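PDB 6WCI: cysteine desulfurase from Stenotrophomonas maltophilia, which probably removes sulfur from L-cysteine to give L-alanine, using pyridoxal 5'-phosphate and passing the sulfur on to an acceptor. Local coordinates for residues S112-A117 / V218-Q223; T191-V196 / P226-D231. One frame throughout, in Å; residues are numbered along the deposited sequence.

Contact 1. Residues S112-A117 / V218-Q223; sequences SGTTFA and VVDGSQ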
loop_
_atom_site.group_PDB
_atom_site.type_symbol
_atom_site.label_atom_id
_atom_site.label_comp_id
_atom_site.label_asym_id
_atom_site.label_seq_id
_atom_site.Cartn_x
_atom_site.Cartn_y
_atom_site.Cartn_z
ATOM N N SER B 112 4.108 -2.147 0.164
ATOM C CA SER B 112 3.826 -0.812 -0.347
ATOM C C SER B 112 5.068 0.057 -0.517
ATOM O O SER B 112 4.928 1.223 -0.892
ATOM C CB SER B 112 2.828 -0.095 0.566
ATOM O OG SER B 112 3.353 0.038 1.868
ATOM N N GLY B 113 6.252 -0.477 -0.262
ATOM C CA GLY B 113 7.492 0.269 -0.399
ATOM C C GLY B 113 8.567 -0.291 0.512
ATOM O O GLY B 113 8.343 -1.207 1.305
ATOM N N THR B 114 9.766 0.279 0.380
ATOM C CA THR B 114 10.869 -0.103 1.257
ATOM C C THR B 114 10.490 0.072 2.716
ATOM O O THR B 114 10.809 -0.779 3.558
ATOM C CB THR B 114 12.106 0.735 0.939
ATOM O OG1 THR B 114 12.764 0.203 -0.218
ATOM C CG2 THR B 114 13.081 0.750 2.124
ATOM N N THR B 115 9.822 1.181 3.032
ATOM C CA THR B 115 9.501 1.490 4.419
ATOM C C THR B 115 8.725 0.346 5.062
ATOM O O THR B 115 9.068 -0.117 6.156
ATOM C CB THR B 115 8.705 2.793 4.479
ATOM O OG1 THR B 115 9.454 3.839 3.857
ATOM C CG2 THR B 115 8.416 3.161 5.923
ATOM N N PHE B 116 7.688 -0.147 4.374
ATOM C CA PHE B 116 6.941 -1.283 4.903
ATOM C C PHE B 116 7.819 -2.523 4.996
ATOM O O PHE B 116 7.767 -3.257 5.994
ATOM C CB PHE B 116 5.709 -1.571 4.039
ATOM C CG PHE B 116 4.777 -2.596 4.643
ATOM C CD1 PHE B 116 5.110 -3.938 4.659
ATOM C CD2 PHE B 116 3.574 -2.209 5.206
ATOM C CE1 PHE B 116 4.271 -4.875 5.235
ATOM C CE2 PHE B 116 2.722 -3.144 5.772
ATOM C CZ PHE B 116 3.071 -4.477 5.789
ATOM N N ALA B 117 8.598 -2.797 3.949
ATOM C CA ALA B 117 9.504 -3.946 3.958
ATOM C C ALA B 117 10.381 -3.979 5.211
ATOM O O ALA B 117 10.529 -5.026 5.849
ATOM C CB ALA B 117 10.380 -3.924 2.702
ATOM N N VAL B 218 20.077 -6.420 7.430
ATOM C CA VAL B 218 18.952 -5.848 6.699
ATOM C C VAL B 218 19.508 -4.802 5.732
ATOM O O VAL B 218 19.998 -3.744 6.151
ATOM C CB VAL B 218 17.914 -5.237 7.650
ATOM C CG1 VAL B 218 16.736 -4.710 6.863
ATOM C CG2 VAL B 218 17.457 -6.280 8.686
ATOM N N VAL B 219 19.449 -5.092 4.436
ATOM C CA VAL B 219 20.075 -4.252 3.422
ATOM C C VAL B 219 18.990 -3.445 2.719
ATOM O O VAL B 219 18.023 -4.009 2.184
ATOM C CB VAL B 219 20.889 -5.087 2.420
ATOM C CG1 VAL B 219 21.437 -4.208 1.328
ATOM C CG2 VAL B 219 22.018 -5.817 3.128
ATOM N N ASP B 220 19.151 -2.125 2.732
ATOM C CA ASP B 220 18.232 -1.198 2.081
ATOM C C ASP B 220 18.692 -1.003 0.638
ATOM O O ASP B 220 19.692 -0.326 0.379
ATOM C CB ASP B 220 18.201 0.120 2.850
ATOM C CG ASP B 220 17.232 1.122 2.270
ATOM O OD1 ASP B 220 16.695 0.912 1.154
ATOM O OD2 ASP B 220 17.000 2.135 2.960
ATOM N N GLY B 221 17.963 -1.595 -0.302
ATOM C CA GLY B 221 18.377 -1.512 -1.686
ATOM C C GLY B 221 17.626 -0.481 -2.505
ATOM O O GLY B 221 17.631 -0.561 -3.739
ATOM N N SER B 222 17.002 0.501 -1.843
ATOM C CA SER B 222 16.057 1.382 -2.535
ATOM C C SER B 222 16.725 2.196 -3.632
ATOM O O SER B 222 16.090 2.493 -4.655
ATOM C CB SER B 222 15.376 2.330 -1.550
ATOM O OG SER B 222 14.931 1.638 -0.402
ATOM N N GLN B 223 17.985 2.588 -3.431
ATOM C CA GLN B 223 18.733 3.321 -4.440
ATOM C C GLN B 223 19.693 2.437 -5.221
ATOM O O GLN B 223 20.429 2.950 -6.070
ATOM C CB GLN B 223 19.505 4.482 -3.802
ATOM C CG GLN B 223 18.623 5.522 -3.139
ATOM C CD GLN B 223 17.849 6.353 -4.144
ATOM O OE1 GLN B 223 18.194 6.392 -5.325
ATOM N NE2 GLN B 223 16.800 7.024 -3.680
#

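Contact 2. Residues T191-V196 / P226-D231; sequences THVSNV and PHRKVD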
loop_
_atom_site.group_PDB
_atom_site.type_symbol
_atom_site.label_atom_id
_atom_site.label_comp_id
_atom_site.label_asym_id
_atom_site.label_seq_id
_atom_site.Cartn_x
_atom_site.Cartn_y
_atom_site.Cartn_z
ATOM N N THR B 191 22.765 0.371 4.231
ATOM C CA THR B 191 22.223 0.670 2.916
ATOM C C THR B 191 23.137 0.141 1.816
ATOM O O THR B 191 24.359 0.053 1.971
ATOM C CB THR B 191 22.010 2.172 2.733
ATOM O OG1 THR B 191 21.312 2.392 1.506
ATOM C CG2 THR B 191 23.336 2.913 2.677
ATOM N N HIS B 192 22.519 -0.250 0.702
ATOM C CA HIS B 192 23.303 -0.660 -0.452
ATOM C C HIS B 192 23.826 0.566 -1.179
ATOM O O HIS B 192 25.018 0.648 -1.504
ATOM C CB HIS B 192 22.466 -1.535 -1.381
ATOM C CG HIS B 192 23.256 -2.242 -2.433
ATOM N ND1 HIS B 192 22.707 -3.207 -3.250
ATOM C CD2 HIS B 192 24.553 -2.119 -2.812
ATOM C CE1 HIS B 192 23.633 -3.656 -4.077
ATOM N NE2 HIS B 192 24.762 -3.014 -3.831
ATOM N N VAL B 193 22.955 1.550 -1.385
ATOM C CA VAL B 193 23.320 2.811 -2.021
ATOM C C VAL B 193 22.681 3.955 -1.245
ATOM O O VAL B 193 21.475 3.934 -0.977
ATOM C CB VAL B 193 22.895 2.853 -3.497
ATOM C CG1 VAL B 193 23.277 4.190 -4.121
ATOM C CG2 VAL B 193 23.543 1.711 -4.261
ATOM N N SER B 194 23.490 4.948 -0.883
ATOM C CA SER B 194 23.025 6.088 -0.106
ATOM C C SER B 194 22.261 7.061 -0.996
ATOM O O SER B 194 22.747 7.450 -2.065
ATOM C CB SER B 194 24.221 6.784 0.556
ATOM O OG SER B 194 23.920 8.122 0.922
ATOM N N ASN B 195 21.066 7.463 -0.548
ATOM C CA ASN B 195 20.245 8.409 -1.294
ATOM C C ASN B 195 20.777 9.834 -1.239
ATOM O O ASN B 195 20.286 10.688 -1.985
ATOM C CB ASN B 195 18.808 8.407 -0.770
ATOM C CG ASN B 195 18.708 8.984 0.620
ATOM O OD1 ASN B 195 19.393 8.530 1.541
ATOM N ND2 ASN B 195 17.880 10.011 0.778
ATOM N N VAL B 196 21.732 10.118 -0.357
ATOM C CA VAL B 196 22.336 11.439 -0.227
ATOM C C VAL B 196 23.741 11.460 -0.812
ATOM O O VAL B 196 24.078 12.322 -1.627
ATOM C CB VAL B 196 22.350 11.887 1.255
ATOM C CG1 VAL B 196 23.162 13.154 1.432
ATOM C CG2 VAL B 196 20.929 12.069 1.770
ATOM N N PRO B 226 17.413 0.481 -9.008
ATOM C CA PRO B 226 17.152 1.268 -10.223
ATOM C C PRO B 226 18.396 1.714 -10.970
ATOM O O PRO B 226 18.267 2.158 -12.118
ATOM C CB PRO B 226 16.367 2.481 -9.707
ATOM C CG PRO B 226 16.686 2.592 -8.283
ATOM C CD PRO B 226 17.139 1.273 -7.789
ATOM N N HIS B 227 19.588 1.586 -10.382
ATOM C CA HIS B 227 20.799 2.162 -10.950
ATOM C C HIS B 227 21.885 1.149 -11.284
ATOM O O HIS B 227 22.845 1.509 -11.979
ATOM C CB HIS B 227 21.380 3.219 -9.994
ATOM C CG HIS B 227 20.428 4.331 -9.684
ATOM N ND1 HIS B 227 20.153 5.345 -10.577
ATOM C CD2 HIS B 227 19.671 4.576 -8.589
ATOM C CE1 HIS B 227 19.278 6.175 -10.038
ATOM N NE2 HIS B 227 18.969 5.731 -8.832
ATOM N N ARG B 228 21.763 -0.096 -10.829
ATOM C CA ARG B 228 22.765 -1.110 -11.113
ATOM C C ARG B 228 22.116 -2.482 -11.069
ATOM O O ARG B 228 21.031 -2.660 -10.505
ATOM C CB ARG B 228 23.914 -1.052 -10.109
ATOM C CG ARG B 228 23.468 -1.439 -8.713
ATOM C CD ARG B 228 24.448 -0.954 -7.666
ATOM N NE ARG B 228 25.707 -1.684 -7.722
ATOM C CZ ARG B 228 26.838 -1.202 -8.222
ATOM N NH1 ARG B 228 26.881 0.026 -8.725
ATOM N NH2 ARG B 228 27.927 -1.954 -8.216
ATOM N N LYS B 229 22.796 -3.456 -11.669
ATOM C CA LYS B 229 22.338 -4.833 -11.567
ATOM C C LYS B 229 22.607 -5.339 -10.165
ATOM O O LYS B 229 23.736 -5.261 -9.674
ATOM C CB LYS B 229 23.015 -5.737 -12.591
ATOM C CG LYS B 229 22.448 -7.155 -12.518
ATOM C CD LYS B 229 22.755 -8.007 -13.732
ATOM C CE LYS B 229 22.016 -9.341 -13.659
ATOM N NZ LYS B 229 22.295 -10.098 -12.395
ATOM N N VAL B 230 21.569 -5.842 -9.511
ATOM C CA VAL B 230 21.709 -6.441 -8.196
ATOM C C VAL B 230 21.284 -7.896 -8.302
ATOM O O VAL B 230 20.140 -8.196 -8.671
ATOM C CB VAL B 230 20.900 -5.699 -7.120
ATOM C CG1 VAL B 230 21.185 -6.308 -5.754
ATOM C CG2 VAL B 230 21.256 -4.220 -7.113
ATOM N N ASP B 231 22.228 -8.792 -8.027
ATOM C CA ASP B 231 21.963 -10.202 -7.761
ATOM C C ASP B 231 21.790 -10.311 -6.254
ATOM O O ASP B 231 22.761 -10.453 -5.507
ATOM C CB ASP B 231 23.111 -11.060 -8.284
ATOM C CG ASP B 231 22.934 -12.542 -7.993
ATOM O OD1 ASP B 231 22.061 -12.913 -7.181
ATOM O OD2 ASP B 231 23.684 -13.349 -8.586
#

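Contact 1. Residues S112-A117 / V218-Q223
T114 and S222 meet hydroxyl to hydroxyl, and this single hydrogen bond is the polar link between the start of helix 114-126 and the turn that follows strand 216-220. T114 OG1 donates to S222 OG over 2.6 Å, and S222 OG in turn donates to D220 OD1 at 2.5 Å, unusually short and its exact value uncertain, so a relay of two bonds runs from the helix to the carboxylate. Both hydroxyls lie beside their own backbone N, opposite the carbonyl carbon (chi1 -80° in T114, -46° in S222), which turns the two oxygens toward each other. D220 OD1 takes a second bond from S222 N at 3.0 Å, closing an Asx turn; this N-H arrives on the anti side, 27° out of the carboxylate plane. Both bonds come from S222, and together they probably limit rotation of the buried carboxylate. Beyond the bonds there is little van der Waals contact: the T114 methyl CG2 lies 3.3 Å from S222 OG and 3.7 Å from D220 OD1. D220 OD2 lies near N1 of the cofactor in the modified residue at position 246, while T115 OG1 bonds the cofactor phosphate and Q223 NE2 bonds O3, the phenolic oxygen on the pyridine ring. Strand-end aspartate and phosphate-binding helix start together form the pyridoxal phosphate site characteristic of fold-type I enzymes.

Contact 2. Residues T191-V196 / P226-D231
H192 and R228 bring two basic groups together in a buried contact, with H192 NE2 only 4.2 Å from R228 NE and no hydrogen bond between the segments. In this fold-type I domain both segments are largely loop: 191-196 leaves the end of strand 185-191, and the loop 226-231 leads into helix 232-235. Each basic group has a polar partner of its own: R228 NH2 forms a salt bridge with E350, and H192 ND1 is hydrogen-bonded to Y240 OH. The charge of the histidine is not seen, but the glutamate probably offsets the arginine's charge and eases the approach. The guanidinium and the imidazole meet obliquely. Farther back along the arginine, the aliphatic CD packs loosely on the methyl V193 CG2 at 4.4 Å, so the arginine touches both H192 and its sequence neighbour. V230 adds a second apolar contact. Its side chain and that of H192 come from opposite directions, the imidazole reaching out with CG anti to the backbone N (chi1 -168°) to place its outer carbon against the valine branches. Within 191-196, S194 OG accepts from V196 N at 3.2 Å, an ST turn that bends the loop past V193. Beyond V230, D231 caps the N-terminus of helix 232-235 through its OD1, bonded to A234 N. At the imidazole, V230 CG1 lies in the ring plane at the edge, 4.0 Å from H192 CE1, and V230 CG2 approaches the same carbon obliquely at 3.9 Å.

Both contacts are buried in the same domain, their centres about 11 Å apart, and their segments alternate along the chain. Contact 1 ties a helix start to a strand end through short polar bonds beside the cofactor; contact 2 joins two loops by van der Waals packing, with the polar ends of its side chains held by residues outside it. Segments 191-196 and 218-223 take in the C-terminal ends of the adjacent parallel strands 185-191 and 216-220, and a probable hydrogen bond from H192 N to D220 O (2.8 Å) links the contacts directly. Q223 also packs on V193 and N195. The second subunit packs on T115 and F116 of contact 1 but does not touch contact 2.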